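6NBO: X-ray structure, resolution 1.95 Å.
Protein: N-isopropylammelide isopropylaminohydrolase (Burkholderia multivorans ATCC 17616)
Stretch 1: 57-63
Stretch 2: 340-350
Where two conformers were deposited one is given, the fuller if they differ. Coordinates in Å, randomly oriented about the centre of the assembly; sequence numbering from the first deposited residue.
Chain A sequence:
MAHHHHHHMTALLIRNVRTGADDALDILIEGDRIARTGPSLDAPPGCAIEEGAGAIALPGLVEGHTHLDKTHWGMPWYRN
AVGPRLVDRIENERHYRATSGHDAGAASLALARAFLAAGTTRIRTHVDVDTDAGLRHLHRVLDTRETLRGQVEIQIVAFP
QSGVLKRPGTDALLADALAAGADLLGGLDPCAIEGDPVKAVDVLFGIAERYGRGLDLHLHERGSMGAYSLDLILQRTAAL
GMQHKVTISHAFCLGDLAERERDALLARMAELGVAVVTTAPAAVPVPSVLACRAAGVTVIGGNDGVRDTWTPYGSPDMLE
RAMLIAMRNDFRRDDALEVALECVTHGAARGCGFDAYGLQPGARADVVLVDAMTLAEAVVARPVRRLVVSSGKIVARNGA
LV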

# COMPACT_ATOMS: atom_id res chain seq x y z
N ALA A 57 11.84 -5.31 -16.97
CA ALA A 57 11.58 -6.05 -15.75
C ALA A 57 11.42 -5.07 -14.59
O ALA A 57 12.30 -4.23 -14.35
CB ALA A 57 12.71 -7.06 -15.45
N LEU A 58 10.30 -5.16 -13.90
CA LEU A 58 10.00 -4.38 -12.71
C LEU A 58 10.02 -5.28 -11.49
O LEU A 58 9.67 -6.46 -11.57
CB LEU A 58 8.61 -3.73 -12.82
CG LEU A 58 8.36 -2.76 -13.97
CD1 LEU A 58 6.85 -2.38 -14.05
CD2 LEU A 58 9.23 -1.51 -13.84
N PRO A 59 10.44 -4.76 -10.33
CA PRO A 59 10.19 -5.49 -9.08
C PRO A 59 8.68 -5.59 -8.86
O PRO A 59 7.90 -4.88 -9.48
CB PRO A 59 10.86 -4.61 -8.01
CG PRO A 59 10.77 -3.22 -8.58
CD PRO A 59 10.90 -3.38 -10.10
N GLY A 60 8.28 -6.51 -7.98
CA GLY A 60 6.86 -6.66 -7.69
C GLY A 60 6.26 -5.33 -7.28
O GLY A 60 6.89 -4.58 -6.54
N LEU A 61 5.07 -5.00 -7.77
CA LEU A 61 4.47 -3.72 -7.41
C LEU A 61 3.90 -3.81 -5.99
O LEU A 61 3.69 -4.90 -5.45
CB LEU A 61 3.38 -3.34 -8.43
CG LEU A 61 3.86 -3.37 -9.89
CD1 LEU A 61 2.78 -2.97 -10.93
CD2 LEU A 61 5.11 -2.48 -10.08
N VAL A 62 3.69 -2.65 -5.37
CA VAL A 62 3.29 -2.58 -3.98
C VAL A 62 2.03 -1.72 -3.89
O VAL A 62 2.02 -0.58 -4.35
CB VAL A 62 4.40 -1.98 -3.10
CG1 VAL A 62 3.97 -1.93 -1.62
CG2 VAL A 62 5.70 -2.77 -3.27
N GLU A 63 0.98 -2.27 -3.28
CA GLU A 63 -0.18 -1.48 -2.88
C GLU A 63 0.01 -1.07 -1.43
O GLU A 63 -0.09 -1.90 -0.52
CB GLU A 63 -1.47 -2.28 -3.09
CG GLU A 63 -2.71 -1.72 -2.39
CD GLU A 63 -3.04 -0.32 -2.83
OE1 GLU A 63 -2.34 0.61 -2.39
OE2 GLU A 63 -4.00 -0.15 -3.61
N ALA A 340 7.14 9.03 -9.43
CA ALA A 340 5.82 8.48 -9.15
C ALA A 340 5.86 6.95 -9.12
O ALA A 340 5.25 6.32 -8.25
CB ALA A 340 4.80 8.98 -10.17
N LEU A 341 6.61 6.34 -10.04
CA LEU A 341 6.74 4.89 -10.03
C LEU A 341 7.42 4.40 -8.75
O LEU A 341 7.08 3.32 -8.23
CB LEU A 341 7.52 4.43 -11.27
CG LEU A 341 7.77 2.92 -11.43
CD1 LEU A 341 6.44 2.18 -11.56
CD2 LEU A 341 8.66 2.66 -12.64
N GLU A 342 8.38 5.16 -8.24
CA GLU A 342 9.00 4.82 -6.96
C GLU A 342 7.97 4.69 -5.83
O GLU A 342 8.14 3.88 -4.92
CB GLU A 342 10.07 5.86 -6.61
CG GLU A 342 10.88 5.51 -5.38
CD GLU A 342 11.96 6.52 -5.04
OE1 GLU A 342 11.85 7.70 -5.46
OE2 GLU A 342 12.93 6.13 -4.35
N CYS A 343 6.88 5.48 -5.88
CA CYS A 343 5.84 5.42 -4.86
C CYS A 343 5.09 4.08 -4.83
O CYS A 343 4.43 3.79 -3.82
CB CYS A 343 4.81 6.53 -5.07
SG CYS A 343 5.51 8.19 -4.87
N VAL A 344 5.13 3.30 -5.91
CA VAL A 344 4.49 1.98 -5.91
C VAL A 344 5.50 0.86 -6.07
O VAL A 344 5.12 -0.29 -6.33
CB VAL A 344 3.37 1.88 -6.97
CG1 VAL A 344 2.38 3.03 -6.81
CG2 VAL A 344 3.94 1.83 -8.40
N THR A 345 6.80 1.16 -5.93
CA THR A 345 7.84 0.14 -5.92
C THR A 345 8.77 0.34 -4.72
O THR A 345 8.37 0.09 -3.58
CB THR A 345 8.61 0.11 -7.25
OG1 THR A 345 9.05 1.43 -7.60
CG2 THR A 345 7.70 -0.42 -8.39
N HIS A 346 10.01 0.78 -4.95
CA HIS A 346 11.01 0.80 -3.87
C HIS A 346 10.59 1.72 -2.73
O HIS A 346 10.86 1.41 -1.55
CB HIS A 346 12.37 1.23 -4.42
CG HIS A 346 12.89 0.34 -5.50
ND1 HIS A 346 12.49 0.47 -6.81
CD2 HIS A 346 13.74 -0.71 -5.46
CE1 HIS A 346 13.09 -0.46 -7.54
NE2 HIS A 346 13.86 -1.18 -6.74
N GLY A 347 9.99 2.87 -3.04
CA GLY A 347 9.58 3.79 -1.99
C GLY A 347 8.46 3.23 -1.14
O GLY A 347 8.49 3.32 0.10
N ALA A 348 7.45 2.63 -1.78
CA ALA A 348 6.38 1.98 -1.03
C ALA A 348 6.92 0.85 -0.16
O ALA A 348 6.50 0.67 0.99
CB ALA A 348 5.32 1.43 -1.99
N ALA A 349 7.84 0.05 -0.70
CA ALA A 349 8.38 -1.05 0.08
C ALA A 349 9.17 -0.53 1.27
O ALA A 349 9.02 -1.03 2.40
CB ALA A 349 9.26 -1.96 -0.80
N ARG A 350 10.03 0.47 1.05
CA ARG A 350 10.77 1.10 2.14
C ARG A 350 9.81 1.68 3.18
O ARG A 350 9.94 1.43 4.39
CB ARG A 350 11.68 2.19 1.58
CG ARG A 350 12.87 2.58 2.43
CD ARG A 350 13.63 3.76 1.80
NE ARG A 350 13.71 3.66 0.34
CZ ARG A 350 13.16 4.53 -0.51
NH1 ARG A 350 13.29 4.34 -1.82
NH2 ARG A 350 12.51 5.59 -0.06

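No two touching residues are closer than 282 positions in sequence, and the two stretches bury 382 Å² between them. Leu341 is the first residue of stretch 2 to make contact. Its CA-to-CB bond points sideways, but its end reaches nearer, and Leu341 CD2 lies 4.4 Å from CD2 of Leu58. A type I turn from Glu342 to Thr345 then interrupts the helical path.

Within the turn, Val344 supplies the one hydrogen bond across the contact: Val62 N donates to Val344 O at 2.9 Å. It is a backbone bond, so it ties strand to turn without calling on any side chain. Thr345 sits at the N-cap position. Thr345 OG1 donates to Leu341 O at 2.8 Å, which satisfies the hydroxyl inside its own stretch. Thr345 CG2 packs 3.7 Å from Leu61 CD2 and 4.2 Å from Pro59 CG.

His346 points away at CB, yet its exposed ring swings back, with His346 CE1 3.8 Å from Pro59 CG. Gly347 makes no contact.

Ala348 points toward the strand. Ala348 CB meets Val62 CG1 at 3.6 Å, a close approach of helix to strand through a small side chain. Ala349 CB lies 4.4 Å from Val62 CG2. Val62, the residue most covered here, thus meets both alanines with its two methyls. Arg350 turns to Glu342 in a salt bridge within stretch 2.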